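Local coordinates for protein Phosphoglucosamine/phosphogalactosamine mutase (Sulfolobus tokodaii, PDB 2F7L) that interconverts the 6-phosphate and 1-phosphate forms of glucosamine and of galactosamine with the help of magnesium, on the way to UDP-GlcNAc and UDP-GalNAc, at residues E67-G71 against V145-D149; D89-T95 against G105-K111; D260-T264 against S286-V291. All blocks are in the same frame, centred on the assembly; numbering follows the deposited sequence.

Interaction 1 (E67-G71 against V145-D149)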
# COMPACT_ATOMS: atom_id res chain seq x y z
N GLU A 67 -21.27 -9.95 -15.72
CA GLU A 67 -22.28 -8.93 -15.50
C GLU A 67 -21.47 -7.76 -14.94
O GLU A 67 -21.08 -7.78 -13.78
CB GLU A 67 -23.33 -9.39 -14.46
CG GLU A 67 -24.67 -8.63 -14.57
CD GLU A 67 -25.45 -8.51 -13.25
OE1 GLU A 67 -26.39 -7.68 -13.20
OE2 GLU A 67 -25.15 -9.24 -12.28
N VAL A 68 -21.21 -6.76 -15.77
CA VAL A 68 -20.37 -5.63 -15.38
C VAL A 68 -20.96 -4.42 -14.63
O VAL A 68 -22.00 -3.90 -14.99
CB VAL A 68 -19.66 -5.06 -16.62
CG1 VAL A 68 -18.72 -3.94 -16.22
CG2 VAL A 68 -18.92 -6.16 -17.34
N TYR A 69 -20.25 -3.97 -13.59
CA TYR A 69 -20.65 -2.78 -12.83
C TYR A 69 -19.54 -1.72 -12.81
O TYR A 69 -18.37 -2.00 -12.56
CB TYR A 69 -20.98 -3.13 -11.39
CG TYR A 69 -22.26 -3.88 -11.25
CD1 TYR A 69 -22.35 -5.21 -11.63
CD2 TYR A 69 -23.41 -3.25 -10.74
CE1 TYR A 69 -23.53 -5.90 -11.52
CE2 TYR A 69 -24.60 -3.94 -10.63
CZ TYR A 69 -24.65 -5.27 -11.02
OH TYR A 69 -25.81 -6.00 -10.89
N ASP A 70 -19.96 -0.48 -13.04
CA ASP A 70 -19.06 0.67 -13.08
C ASP A 70 -19.12 1.50 -11.78
O ASP A 70 -20.15 2.10 -11.45
CB ASP A 70 -19.47 1.56 -14.24
CG ASP A 70 -18.32 2.39 -14.76
OD1 ASP A 70 -17.68 3.12 -13.96
OD2 ASP A 70 -18.08 2.33 -15.98
N GLY A 71 -18.01 1.55 -11.06
CA GLY A 71 -17.97 2.31 -9.83
C GLY A 71 -17.22 3.62 -9.95
O GLY A 71 -16.95 4.26 -8.95
N VAL A 145 -23.77 -2.50 -19.12
CA VAL A 145 -23.03 -2.39 -17.87
C VAL A 145 -23.87 -1.49 -16.97
O VAL A 145 -24.42 -0.49 -17.40
CB VAL A 145 -21.58 -1.80 -18.07
CG1 VAL A 145 -21.19 -1.87 -19.52
CG2 VAL A 145 -21.48 -0.40 -17.53
N LYS A 146 -23.99 -1.90 -15.72
CA LYS A 146 -24.77 -1.17 -14.74
C LYS A 146 -23.88 -0.18 -13.97
O LYS A 146 -22.66 -0.27 -14.00
CB LYS A 146 -25.42 -2.17 -13.78
CG LYS A 146 -26.43 -3.13 -14.44
CD LYS A 146 -26.89 -4.22 -13.45
CE LYS A 146 -28.04 -5.10 -13.99
NZ LYS A 146 -27.78 -5.88 -15.24
N ARG A 147 -24.49 0.80 -13.32
CA ARG A 147 -23.73 1.75 -12.53
C ARG A 147 -23.79 1.35 -11.06
O ARG A 147 -24.77 0.77 -10.61
CB ARG A 147 -24.29 3.17 -12.71
CG ARG A 147 -23.95 3.81 -14.05
CD ARG A 147 -25.02 4.81 -14.54
NE ARG A 147 -26.36 4.22 -14.57
CZ ARG A 147 -27.47 4.85 -14.98
NH1 ARG A 147 -27.41 6.11 -15.41
NH2 ARG A 147 -28.64 4.22 -14.93
N GLU A 148 -22.71 1.65 -10.35
CA GLU A 148 -22.55 1.38 -8.92
C GLU A 148 -22.20 2.69 -8.20
O GLU A 148 -21.03 3.14 -8.21
CB GLU A 148 -21.44 0.36 -8.72
CG GLU A 148 -21.08 0.17 -7.27
CD GLU A 148 -22.30 -0.02 -6.40
OE1 GLU A 148 -22.97 0.98 -6.08
OE2 GLU A 148 -22.61 -1.17 -6.05
N ASP A 149 -23.20 3.31 -7.56
CA ASP A 149 -22.98 4.59 -6.88
C ASP A 149 -22.78 4.53 -5.39
O ASP A 149 -22.89 5.54 -4.74
CB ASP A 149 -24.15 5.55 -7.13
CG ASP A 149 -24.24 6.01 -8.56
OD1 ASP A 149 -25.29 6.60 -8.93
OD2 ASP A 149 -23.27 5.79 -9.33

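Interaction 2 (D89-T95 against G105-K111)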
# COMPACT_ATOMS: atom_id res chain seq x y z
N ASP A 89 -18.48 -10.43 -6.95
CA ASP A 89 -17.72 -11.65 -7.09
C ASP A 89 -16.23 -11.35 -7.23
O ASP A 89 -15.40 -12.27 -7.25
CB ASP A 89 -18.22 -12.40 -8.32
CG ASP A 89 -19.52 -13.11 -8.06
OD1 ASP A 89 -19.51 -14.01 -7.19
OD2 ASP A 89 -20.55 -12.78 -8.69
N GLY A 90 -15.92 -10.06 -7.33
CA GLY A 90 -14.57 -9.57 -7.47
C GLY A 90 -14.60 -8.23 -8.21
O GLY A 90 -15.67 -7.70 -8.51
N GLY A 91 -13.44 -7.68 -8.51
CA GLY A 91 -13.41 -6.44 -9.24
C GLY A 91 -12.07 -6.21 -9.90
O GLY A 91 -11.10 -6.92 -9.63
N VAL A 92 -12.02 -5.22 -10.78
CA VAL A 92 -10.78 -4.87 -11.43
C VAL A 92 -10.66 -3.34 -11.40
O VAL A 92 -11.55 -2.62 -11.83
CB VAL A 92 -10.69 -5.48 -12.86
CG1 VAL A 92 -12.03 -5.96 -13.29
CG2 VAL A 92 -10.11 -4.48 -13.83
N VAL A 93 -9.55 -2.88 -10.81
CA VAL A 93 -9.23 -1.46 -10.68
C VAL A 93 -8.14 -1.05 -11.72
O VAL A 93 -7.11 -1.74 -11.87
CB VAL A 93 -8.67 -1.17 -9.25
CG1 VAL A 93 -8.48 0.29 -9.08
CG2 VAL A 93 -9.58 -1.70 -8.20
N ILE A 94 -8.38 0.06 -12.42
CA ILE A 94 -7.44 0.58 -13.41
C ILE A 94 -6.52 1.51 -12.66
O ILE A 94 -6.90 2.65 -12.37
CB ILE A 94 -8.15 1.38 -14.55
CG1 ILE A 94 -8.95 0.45 -15.46
CG2 ILE A 94 -7.14 2.08 -15.43
CD1 ILE A 94 -9.83 -0.52 -14.74
N THR A 95 -5.31 1.04 -12.36
CA THR A 95 -4.36 1.83 -11.58
C THR A 95 -2.91 1.36 -11.70
O THR A 95 -2.65 0.19 -11.99
CB THR A 95 -4.75 1.80 -10.08
OG1 THR A 95 -4.00 2.78 -9.35
CG2 THR A 95 -4.48 0.40 -9.48
N GLY A 105 -2.29 0.56 -15.00
CA GLY A 105 -2.27 -0.88 -15.00
C GLY A 105 -3.57 -1.56 -14.59
O GLY A 105 -4.62 -0.93 -14.50
N ILE A 106 -3.49 -2.85 -14.34
CA ILE A 106 -4.68 -3.56 -13.96
C ILE A 106 -4.47 -4.30 -12.69
O ILE A 106 -3.53 -5.07 -12.57
CB ILE A 106 -5.05 -4.60 -15.02
CG1 ILE A 106 -5.28 -3.92 -16.37
CG2 ILE A 106 -6.28 -5.36 -14.57
CD1 ILE A 106 -6.55 -3.11 -16.44
N LYS A 107 -5.32 -4.04 -11.70
CA LYS A 107 -5.27 -4.76 -10.43
C LYS A 107 -6.55 -5.61 -10.47
O LYS A 107 -7.57 -5.19 -11.04
CB LYS A 107 -5.33 -3.80 -9.24
CG LYS A 107 -3.99 -3.46 -8.62
CD LYS A 107 -4.14 -2.57 -7.39
CE LYS A 107 -2.79 -2.05 -6.89
NZ LYS A 107 -2.87 -0.93 -5.86
N VAL A 108 -6.50 -6.80 -9.91
CA VAL A 108 -7.72 -7.58 -9.89
C VAL A 108 -7.95 -8.07 -8.47
O VAL A 108 -7.11 -8.74 -7.89
CB VAL A 108 -7.71 -8.76 -10.95
CG1 VAL A 108 -6.40 -8.75 -11.71
CG2 VAL A 108 -8.01 -10.08 -10.31
N VAL A 109 -9.09 -7.67 -7.91
CA VAL A 109 -9.45 -8.06 -6.56
C VAL A 109 -10.46 -9.19 -6.53
O VAL A 109 -11.49 -9.14 -7.18
CB VAL A 109 -9.98 -6.85 -5.76
CG1 VAL A 109 -10.25 -5.70 -6.68
CG2 VAL A 109 -11.21 -7.24 -4.97
N ASP A 110 -10.13 -10.21 -5.75
CA ASP A 110 -10.97 -11.39 -5.60
C ASP A 110 -12.17 -11.19 -4.67
O ASP A 110 -12.37 -10.12 -4.09
CB ASP A 110 -10.14 -12.57 -5.10
CG ASP A 110 -10.91 -13.87 -5.16
OD1 ASP A 110 -11.16 -14.37 -6.26
OD2 ASP A 110 -11.27 -14.40 -4.09
N LYS A 111 -12.96 -12.25 -4.56
CA LYS A 111 -14.20 -12.31 -3.77
C LYS A 111 -14.12 -11.73 -2.36
O LYS A 111 -15.08 -11.17 -1.87
CB LYS A 111 -14.64 -13.78 -3.70
CG LYS A 111 -15.95 -14.05 -3.02
CD LYS A 111 -16.46 -15.49 -3.30
CE LYS A 111 -15.77 -16.58 -2.45
NZ LYS A 111 -14.36 -16.87 -2.81

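Interaction 3 (D260-T264 against S286-V291)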
# COMPACT_ATOMS: atom_id res chain seq x y z
N ASP A 260 6.63 3.01 8.57
CA ASP A 260 6.76 2.09 9.69
C ASP A 260 6.72 2.80 11.06
O ASP A 260 6.41 2.17 12.09
CB ASP A 260 8.05 1.25 9.54
CG ASP A 260 9.27 2.09 9.18
OD1 ASP A 260 10.37 1.52 9.09
OD2 ASP A 260 9.14 3.32 9.00
N ARG A 261 7.00 4.10 11.09
CA ARG A 261 6.94 4.85 12.35
C ARG A 261 5.45 4.95 12.73
O ARG A 261 5.06 4.68 13.87
CB ARG A 261 7.52 6.26 12.18
CG ARG A 261 8.93 6.34 11.62
CD ARG A 261 9.87 5.65 12.52
NE ARG A 261 11.26 5.77 12.12
CZ ARG A 261 11.77 5.28 10.99
NH1 ARG A 261 10.99 4.66 10.13
NH2 ARG A 261 13.07 5.37 10.77
N SER A 262 4.63 5.35 11.76
CA SER A 262 3.20 5.49 12.00
C SER A 262 2.50 4.14 11.98
O SER A 262 1.40 4.01 12.52
CB SER A 262 2.58 6.43 10.97
OG SER A 262 2.82 5.99 9.65
N GLY A 263 3.13 3.15 11.37
CA GLY A 263 2.53 1.83 11.32
C GLY A 263 2.60 1.25 12.71
O GLY A 263 1.71 0.54 13.16
N THR A 264 3.69 1.59 13.39
CA THR A 264 3.95 1.12 14.76
C THR A 264 2.96 1.76 15.75
O THR A 264 2.36 1.08 16.57
CB THR A 264 5.42 1.45 15.17
OG1 THR A 264 6.31 0.60 14.44
CG2 THR A 264 5.63 1.24 16.65
N SER A 286 11.38 -4.89 5.41
CA SER A 286 11.81 -3.56 4.98
C SER A 286 11.53 -2.56 6.11
O SER A 286 12.00 -1.42 6.10
CB SER A 286 11.06 -3.16 3.70
OG SER A 286 9.66 -3.35 3.83
N SER A 287 10.76 -3.01 7.10
CA SER A 287 10.40 -2.20 8.27
C SER A 287 11.53 -2.14 9.32
O SER A 287 12.27 -3.11 9.53
CB SER A 287 9.14 -2.77 8.93
OG SER A 287 7.97 -2.29 8.31
N SER A 288 11.63 -0.98 9.97
CA SER A 288 12.64 -0.77 11.01
C SER A 288 12.39 -1.68 12.18
O SER A 288 11.24 -1.94 12.50
CB SER A 288 12.58 0.67 11.50
OG SER A 288 13.23 0.80 12.76
N SER A 289 13.45 -2.16 12.83
CA SER A 289 13.31 -3.06 13.99
C SER A 289 12.71 -2.29 15.17
O SER A 289 12.25 -2.88 16.15
CB SER A 289 14.67 -3.67 14.37
OG SER A 289 15.61 -2.67 14.68
N LEU A 290 12.73 -0.98 15.04
CA LEU A 290 12.14 -0.08 16.02
C LEU A 290 10.74 -0.60 16.42
O LEU A 290 10.31 -0.49 17.57
CB LEU A 290 12.06 1.31 15.39
CG LEU A 290 10.99 2.38 15.55
CD1 LEU A 290 11.32 3.44 14.52
CD2 LEU A 290 9.57 1.87 15.31
N VAL A 291 10.04 -1.18 15.44
CA VAL A 291 8.72 -1.73 15.66
C VAL A 291 8.73 -2.75 16.81
O VAL A 291 7.84 -2.74 17.67
CB VAL A 291 8.17 -2.39 14.36
CG1 VAL A 291 9.10 -3.51 13.92
CG2 VAL A 291 6.75 -2.93 14.59

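Interaction 1 (E67-G71 against V145-D149)
Three main-chain hydrogen bonds fix the alignment of 67-71 with 145-149. Lys-146 N donates to Val-68 O (2.9 Å), Asp-70 N to Lys-146 O (2.9 Å) and Glu-148 N to Asp-70 O (2.8 Å), with N-H...O angles of 150 to 163°. Asp-70 thus gives and takes around Arg-147, the alternation expected of parallel strands, and the bridges Tyr-69 with Lys-146 and Asp-70 with Arg-147 (both CA-CA 4.8 Å) confirm it. Weaker CA-H...O contacts supplement these bonds, for example Tyr-69 CA to Lys-146 O at 3.4 Å.

Among the charged ends, Lys-146 NZ reaches Glu-67 OE1 at 3.1 Å, a salt bridge whose hydrogen bond is weak, while OE2 of Glu-67 pairs with Lys-39. Asp-70 OD1 accepts from Gly-72 N. The carboxylate of Glu-148 is likewise engaged, by Tyr-88 OH and by Arg-150 N. Lys-146 also lays CB over one face of the Tyr-69 ring, a CH-pi contact 4.1 Å from the centroid and 27° off the normal. Val-68 CG1 meets Val-145 CB at 4.0 Å, and Asp-70 CB lies 4.3 Å from Val-145 CG2.

Since 67-71 also bonds through its backbone to 39-44, the short strand 146-147 adds a parallel edge to the mixed sheet of the alpha/beta/alpha domain I of phosphohexose mutases.

Interaction 2 (D89-T95 against G105-K111)
Lys-107 carries the strongest charge pairing here: its NZ forms salt bridges with Asp-243, Asp-245 and Asp-8, the first two being Mg(2+) ligands by similarity. Its strand, 103-109, pairs with 90-94 in a beta hairpin within the mixed sheet of domain I; the axes of the short segments 90-94 and 105-109 approach to 4.6 Å, their N-to-C directions 162° apart, close to antiparallel. Two reciprocal pairs of hydrogen bonds define the register: Gly-91 N to Val-109 O (2.8 Å) with Val-109 N to Gly-91 O (2.7 Å), and Val-93 N to Lys-107 O (3.1 Å) with Lys-107 N to Val-93 O (2.9 Å). Thr-95 N adds a bond to Gly-105 O at 3.0 Å. The OG1 of Thr-95 bonds instead to Asp-45 and to the backbone N of Ser-97, the phosphoserine position by similarity, so this end of the hairpin lies beside the probable catalytic centre.

Side chains alternate between the two faces. Val-92, Ile-94, Ile-106 and Val-108 share one, where helices 20-34 and 50-63 pack; Val-92 CG2 touches Ile-106 CG2 at 4.0 Å. Val-93 and Val-109 lie on the other, against helix 76-86, with Val-93 CG2 to Val-109 CG1 at 4.3 Å. Glycine is needed at Gly-90, whose phi/psi of 152/-176° would jam a CB against the preceding carbonyl; the bare Gly-90 CA approaches Val-109 O to 3.1 Å.

Interaction 3 (D260-T264 against S286-V291)
This is a buried side-chain-to-backbone contact in domain III, joining helix 259-272 to the turn that leads from strand 280-284 into helix 290-296. Its one hydrogen bond between the segments runs from Ser-288 N to Asp-260 OD1 (2.9 Å, 159°). The other carboxylate oxygen, Asp-260 OD2, forms a salt bridge with Arg-261 NH1 at 2.5 Å, so both oxygens are used. Ser-288 in turn caps the next helix: its OG accepts from Leu-290 N at 2.9 Å.

Farther along, the contact is van der Waals packing of Leu-290 and Val-291 against Arg-261 and Thr-264. Leu-290 CD1 lies 3.3 Å from Arg-261 CD, and Leu-290 CD2 is 3.6 Å from Thr-264 OG1. Thr-264 OG1 donates to Asp-260 O within its own helix (2.8 Å) and lies 3.5 Å from Val-291 CB.

Helix 290-296 links parallel neighbours 280-284 and 301-305 in a beta-alpha-beta crossover; Phe-325 of strand 323-326 touches both segments, and Ser-288 meets the C-terminal domain through Glu-434 and Trp-417.

Interactions 1 and 2 belong to one mixed sheet of domain I, their centres 14 Å apart and their nearest atoms about 7 Å apart; strand 39-44 lies between strands 67-73 and 90-94. Along the chain, the 90-94/103-109 hairpin falls between the two halves of interaction 1, so strand 146-147 returns to the sheet after the hairpin is complete. Interaction 3 follows both in sequence, in domain III, across the centre of the chain, with its centre 39 Å from that of interaction 1 and 29 Å from that of interaction 2. Interaction 2 adjoins the probable magnesium site; interaction 1, pairing edge strand 146-147, and interaction 3, joining helix 259-272 to the start of 290-296, lie away from it.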